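Local atomic coordinates of serine protease inhibitor (Schistosoma haematobium, PDB entry 3STO), a protein that belongs to the serpin family and probably inhibits serine endopeptidases, as expected of that fold. Residues A[324-327]-A[328-331]; A[158-161]-A[162-166]. All coordinates share one frame; numbering follows the deposited sequence.

How the contacts relate
From the N terminus the chain reaches contact 2 first. Residues 158-166 lie within helix 153-167, which follows strand 143-148 and precedes strand 186-197; the contact closes successive helical turns and rests on strands 112-124 and 186-197. Much later, past helix 307-312, residues 324-331 form contact 1, a single tight turn in the loop that leads into strand 339-348, itself paired with 186-197. The two are in series, neither nested nor crossed. The centres of contacts 1 and 2 are about 25 Å apart. They do not touch, the nearest atoms of contacts 1 and 2 being about 15 Å apart; contact 1 instead ties its loop to Gln60, Thr63, Glu128 and Glu130.

Contact 1 of 2, residues A[324-327]-A[328-331]; sequences SDLS and GITP
Leu326 and Ile329 leave a reverse turn in one direction, the isoleucine flanking the leucine. The touch is made by the far end of the isoleucine: its CD1 comes to 3.8 Å from Leu326 CG and is almost as near to CB and CD1 of the leucine. With CG1 of Ile329 opposite the carbonyl carbon (chi1 -63°) and the chain then extended, CD1 is carried alongside the leucine, and both side chains are buried.

The turn that brings the two side chains together is closed by Leu326 O, which takes two N-H groups. Ile329 N, 2.9 Å from Leu326 O, stands above the carbonyl plane, whereas Thr330 N, 3.1 Å from Leu326 O, arrives nearly along the C=O axis. The first bond closes a type I beta turn with Ser327 and Gly328 at its corners; the second, from i+4 to i, builds an alpha-turn on it. Ser327 CA lies 3.5 Å from Thr330 O in a CA-H...O contact.

In Ser327, chi1 of 63° sets the hydroxyl back toward Asp325. OG donates to Asp325 OD1 at 2.9 Å, meeting it almost in line with the C-O bond, and Ser327 N makes a weak bond to Asp325 OD1 at 3.3 Å, which completes an Asx turn.

The turn belongs to the loop between helix 307-312 and strand 339-348. Asp325 bonds through its backbone to Gln60 and Thr63, at the start of helix 61-70. Thr330 OG1 bonds to Glu128 O and Asn332 N, and Ile329 pairs with the backbone of Glu130, just ahead of helix 131-138.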
ATOM      1  N   SER A 324      -0.321  -4.342 -26.969  1.00 27.85           N
ATOM      2  CA  SER A 324      -1.098  -3.361 -26.207  1.00 28.51           C
ATOM      3  C   SER A 324      -2.311  -2.830 -26.939  1.00 31.17           C
ATOM      4  O   SER A 324      -2.175  -2.294 -28.024  1.00 26.39           O
ATOM      5  CB  SER A 324      -0.224  -2.167 -25.822  1.00 31.86           C
ATOM      6  OG  SER A 324      -0.916  -1.324 -24.902  1.00 39.65           O
ATOM      7  N   ASP A 325      -3.482  -2.955 -26.317  1.00 22.01           N
ATOM      8  CA  ASP A 325      -4.716  -2.398 -26.851  1.00 25.58           C
ATOM      9  C   ASP A 325      -5.298  -1.311 -25.906  1.00 23.44           C
ATOM     10  O   ASP A 325      -6.165  -1.596 -25.067  1.00 18.95           O
ATOM     11  CB  ASP A 325      -5.758  -3.516 -27.142  1.00 20.08           C
ATOM     12  CG  ASP A 325      -6.959  -3.022 -28.015  1.00 29.73           C
ATOM     13  OD1 ASP A 325      -7.303  -1.821 -27.978  1.00 26.20           O
ATOM     14  OD2 ASP A 325      -7.567  -3.845 -28.740  1.00 44.93           O
ATOM     15  N   LEU A 326      -4.817  -0.077 -26.072  1.00 22.65           N
ATOM     16  CA  LEU A 326      -5.357   1.090 -25.360  1.00 31.58           C
ATOM     17  C   LEU A 326      -6.143   2.000 -26.320  1.00 26.58           C
ATOM     18  O   LEU A 326      -6.036   3.235 -26.302  1.00 24.29           O
ATOM     19  CB  LEU A 326      -4.269   1.886 -24.620  1.00 22.86           C
ATOM     20  CG  LEU A 326      -3.645   1.423 -23.273  1.00 29.97           C
ATOM     21  CD1 LEU A 326      -4.623   0.659 -22.420  1.00 20.24           C
ATOM     22  CD2 LEU A 326      -2.360   0.636 -23.436  1.00 27.74           C
ATOM     23  N   SER A 327      -6.962   1.375 -27.146  1.00 27.67           N
ATOM     24  CA  SER A 327      -7.676   2.121 -28.164  1.00 25.97           C
ATOM     25  C   SER A 327      -8.756   2.978 -27.525  1.00 28.03           C
ATOM     26  O   SER A 327      -9.240   3.912 -28.138  1.00 32.75           O
ATOM     27  CB  SER A 327      -8.258   1.173 -29.213  1.00 25.98           C
ATOM     28  OG  SER A 327      -9.212   0.303 -28.634  1.00 38.46           O
ATOM     29  N   GLY A 328      -9.125   2.659 -26.287  1.00 28.74           N
ATOM     30  CA  GLY A 328     -10.064   3.475 -25.529  1.00 20.69           C
ATOM     31  C   GLY A 328      -9.448   4.794 -25.073  1.00 26.49           C
ATOM     32  O   GLY A 328     -10.158   5.719 -24.692  1.00 34.26           O
ATOM     33  N   ILE A 329      -8.121   4.874 -25.106  1.00 20.75           N
ATOM     34  CA  ILE A 329      -7.409   6.085 -24.696  1.00 33.51           C
ATOM     35  C   ILE A 329      -6.936   6.929 -25.893  1.00 43.10           C
ATOM     36  O   ILE A 329      -6.997   8.161 -25.864  1.00 32.68           O
ATOM     37  CB  ILE A 329      -6.152   5.738 -23.857  1.00 35.55           C
ATOM     38  CG1 ILE A 329      -6.534   5.036 -22.550  1.00 24.82           C
ATOM     39  CG2 ILE A 329      -5.311   6.987 -23.599  1.00 24.82           C
ATOM     40  CD1 ILE A 329      -5.313   4.508 -21.770  1.00 17.47           C
ATOM     41  N   THR A 330      -6.463   6.249 -26.937  1.00 44.98           N
ATOM     42  CA  THR A 330      -5.905   6.912 -28.106  1.00 43.31           C
ATOM     43  C   THR A 330      -6.118   6.110 -29.403  1.00 41.71           C
ATOM     44  O   THR A 330      -6.012   4.875 -29.417  1.00 32.85           O
ATOM     45  CB  THR A 330      -4.390   7.157 -27.911  1.00 39.54           C
ATOM     46  OG1 THR A 330      -3.845   7.869 -29.039  1.00 39.78           O
ATOM     47  CG2 THR A 330      -3.676   5.846 -27.784  1.00 39.04           C
ATOM     48  N   PRO A 331      -6.420   6.808 -30.506  1.00 40.87           N
ATOM     49  CA  PRO A 331      -6.435   6.131 -31.809  1.00 33.05           C
ATOM     50  C   PRO A 331      -5.004   5.823 -32.227  1.00 50.96           C
ATOM     51  O   PRO A 331      -4.763   4.877 -32.982  1.00 43.94           O
ATOM     52  CB  PRO A 331      -7.036   7.180 -32.736  1.00 33.92           C
ATOM     53  CG  PRO A 331      -6.742   8.468 -32.094  1.00 43.09           C
ATOM     54  CD  PRO A 331      -6.816   8.221 -30.614  1.00 48.29           C
TER

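Contact 2 of 2, residues A[158-161]-A[162-166]; sequences VDIN and DWVDQ
With chi1 at -71°, Asp162 holds CG beside its own backbone N, and the i, i+4 spacing of the helix then lays its carboxylate alongside Val158, OD2 3.3 Å from Val158 CG1. Trp163 does otherwise: CG is anti to the backbone N (chi1 -179°), which leads the indole away from residues 158-161. Asp159 OD1 is 5.2 Å from Asp162 OD2, and the two like charges may disfavour each other slightly.

Ile160 and Val164 form the next i, i+4 pair. They cross obliquely and meet loosely through their CG2 methyls, 4.2 Å apart.

Regular alpha-helical bonds hold both pairs in place: Val158 O accepts from Asp162 N at 2.8 Å and Ile160 O from Val164 N at 2.9 Å, while Trp163 N and Asp165 N bond in the same way to Asp159 O and Asn161 O.

This is helix 153-167, the serpin helix F, which lies over the face of beta-sheet A. Trp163 packs on Val189 and Val191 of strand 186-197, sets its ring edge-to-face with Phe122 of strand 112-124, and bonds through NE1 to Glu144 OE1 of strand 143-148. Val164 rests on Val189, and Ile160 on Phe122 and Phe150.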
ATOM      1  N   VAL A 158      10.581  16.734 -13.999  1.00 51.53           N
ATOM      2  CA  VAL A 158      10.054  17.808 -13.153  1.00 50.44           C
ATOM      3  C   VAL A 158       8.550  17.666 -12.917  1.00 50.94           C
ATOM      4  O   VAL A 158       8.114  17.495 -11.777  1.00 55.09           O
ATOM      5  CB  VAL A 158      10.390  19.218 -13.731  1.00 54.67           C
ATOM      6  CG1 VAL A 158       9.557  20.306 -13.058  1.00 35.54           C
ATOM      7  CG2 VAL A 158      11.875  19.499 -13.587  1.00 58.13           C
ATOM      8  N   ASP A 159       7.772  17.723 -13.996  1.00 43.87           N
ATOM      9  CA  ASP A 159       6.323  17.539 -13.935  1.00 54.53           C
ATOM     10  C   ASP A 159       5.896  16.418 -12.999  1.00 44.04           C
ATOM     11  O   ASP A 159       5.072  16.619 -12.105  1.00 37.12           O
ATOM     12  CB  ASP A 159       5.751  17.274 -15.335  1.00 68.14           C
ATOM     13  CG  ASP A 159       5.484  18.554 -16.118  1.00 79.78           C
ATOM     14  OD1 ASP A 159       6.147  19.590 -15.850  1.00 74.70           O
ATOM     15  OD2 ASP A 159       4.605  18.515 -17.010  1.00 81.06           O
ATOM     16  N   ILE A 160       6.455  15.237 -13.211  1.00 38.00           N
ATOM     17  CA  ILE A 160       6.096  14.089 -12.398  1.00 40.37           C
ATOM     18  C   ILE A 160       6.461  14.302 -10.925  1.00 42.44           C
ATOM     19  O   ILE A 160       5.610  14.155 -10.042  1.00 39.29           O
ATOM     20  CB  ILE A 160       6.753  12.809 -12.918  1.00 31.83           C
ATOM     21  CG1 ILE A 160       6.079  12.388 -14.228  1.00 46.31           C
ATOM     22  CG2 ILE A 160       6.602  11.720 -11.893  1.00 32.74           C
ATOM     23  CD1 ILE A 160       6.789  11.287 -14.969  1.00 32.82           C
ATOM     24  N   ASN A 161       7.722  14.658 -10.672  1.00 51.15           N
ATOM     25  CA  ASN A 161       8.204  14.923  -9.310  1.00 45.27           C
ATOM     26  C   ASN A 161       7.307  15.919  -8.621  1.00 40.04           C
ATOM     27  O   ASN A 161       6.995  15.762  -7.447  1.00 49.43           O
ATOM     28  CB  ASN A 161       9.661  15.410  -9.291  1.00 40.91           C
ATOM     29  CG  ASN A 161      10.675  14.273  -9.507  1.00 46.35           C
ATOM     30  OD1 ASN A 161      10.361  13.091  -9.345  1.00 52.56           O
ATOM     31  ND2 ASN A 161      11.896  14.638  -9.852  1.00 45.02           N
ATOM     32  N   ASP A 162       6.845  16.918  -9.362  1.00 37.35           N
ATOM     33  CA  ASP A 162       5.936  17.900  -8.781  1.00 43.42           C
ATOM     34  C   ASP A 162       4.602  17.301  -8.406  1.00 48.83           C
ATOM     35  O   ASP A 162       4.058  17.609  -7.346  1.00 56.28           O
ATOM     36  CB  ASP A 162       5.729  19.098  -9.707  1.00 43.35           C
ATOM     37  CG  ASP A 162       6.971  19.976  -9.801  1.00 68.06           C
ATOM     38  OD1 ASP A 162       7.792  19.953  -8.853  1.00 74.40           O
ATOM     39  OD2 ASP A 162       7.132  20.680 -10.824  1.00 85.32           O
ATOM     40  N   TRP A 163       4.070  16.452  -9.274  1.00 39.20           N
ATOM     41  CA  TRP A 163       2.796  15.843  -8.998  1.00 30.55           C
ATOM     42  C   TRP A 163       2.916  15.030  -7.724  1.00 34.90           C
ATOM     43  O   TRP A 163       2.062  15.111  -6.852  1.00 39.23           O
ATOM     44  CB  TRP A 163       2.347  14.927 -10.148  1.00 29.77           C
ATOM     45  CG  TRP A 163       0.994  14.309  -9.865  1.00 28.18           C
ATOM     46  CD1 TRP A 163      -0.218  14.904 -10.019  1.00 33.12           C
ATOM     47  CD2 TRP A 163       0.729  12.990  -9.370  1.00 25.88           C
ATOM     48  NE1 TRP A 163      -1.228  14.038  -9.684  1.00 29.24           N
ATOM     49  CE2 TRP A 163      -0.680  12.857  -9.271  1.00 31.26           C
ATOM     50  CE3 TRP A 163       1.539  11.907  -9.006  1.00 22.53           C
ATOM     51  CZ2 TRP A 163      -1.301  11.695  -8.797  1.00 23.75           C
ATOM     52  CZ3 TRP A 163       0.915  10.738  -8.553  1.00 25.50           C
ATOM     53  CH2 TRP A 163      -0.490  10.648  -8.449  1.00 25.16           C
ATOM     54  N   VAL A 164       3.980  14.238  -7.639  1.00 24.03           N
ATOM     55  CA  VAL A 164       4.168  13.341  -6.528  1.00 39.13           C
ATOM     56  C   VAL A 164       4.298  14.151  -5.249  1.00 48.04           C
ATOM     57  O   VAL A 164       3.548  13.947  -4.294  1.00 45.04           O
ATOM     58  CB  VAL A 164       5.405  12.462  -6.724  1.00 42.10           C
ATOM     59  CG1 VAL A 164       5.656  11.629  -5.477  1.00 32.26           C
ATOM     60  CG2 VAL A 164       5.223  11.543  -7.953  1.00 35.77           C
ATOM     61  N   ASP A 165       5.240  15.085  -5.249  1.00 50.10           N
ATOM     62  CA  ASP A 165       5.364  16.066  -4.176  1.00 49.86           C
ATOM     63  C   ASP A 165       4.012  16.656  -3.717  1.00 55.64           C
ATOM     64  O   ASP A 165       3.764  16.788  -2.522  1.00 58.67           O
ATOM     65  CB  ASP A 165       6.303  17.180  -4.616  1.00 54.83           C
ATOM     66  CG  ASP A 165       6.654  18.125  -3.489  1.00 77.15           C
ATOM     67  OD1 ASP A 165       5.892  19.096  -3.280  1.00 82.85           O
ATOM     68  OD2 ASP A 165       7.692  17.900  -2.820  1.00 74.27           O
ATOM     69  N   GLN A 166       3.129  16.987  -4.651  1.00 45.13           N
ATOM     70  CA  GLN A 166       1.828  17.527  -4.280  1.00 35.41           C
ATOM     71  C   GLN A 166       0.930  16.518  -3.567  1.00 48.57           C
ATOM     72  O   GLN A 166       0.054  16.901  -2.799  1.00 55.72           O
ATOM     73  CB  GLN A 166       1.099  18.094  -5.509  1.00 37.26           C
TER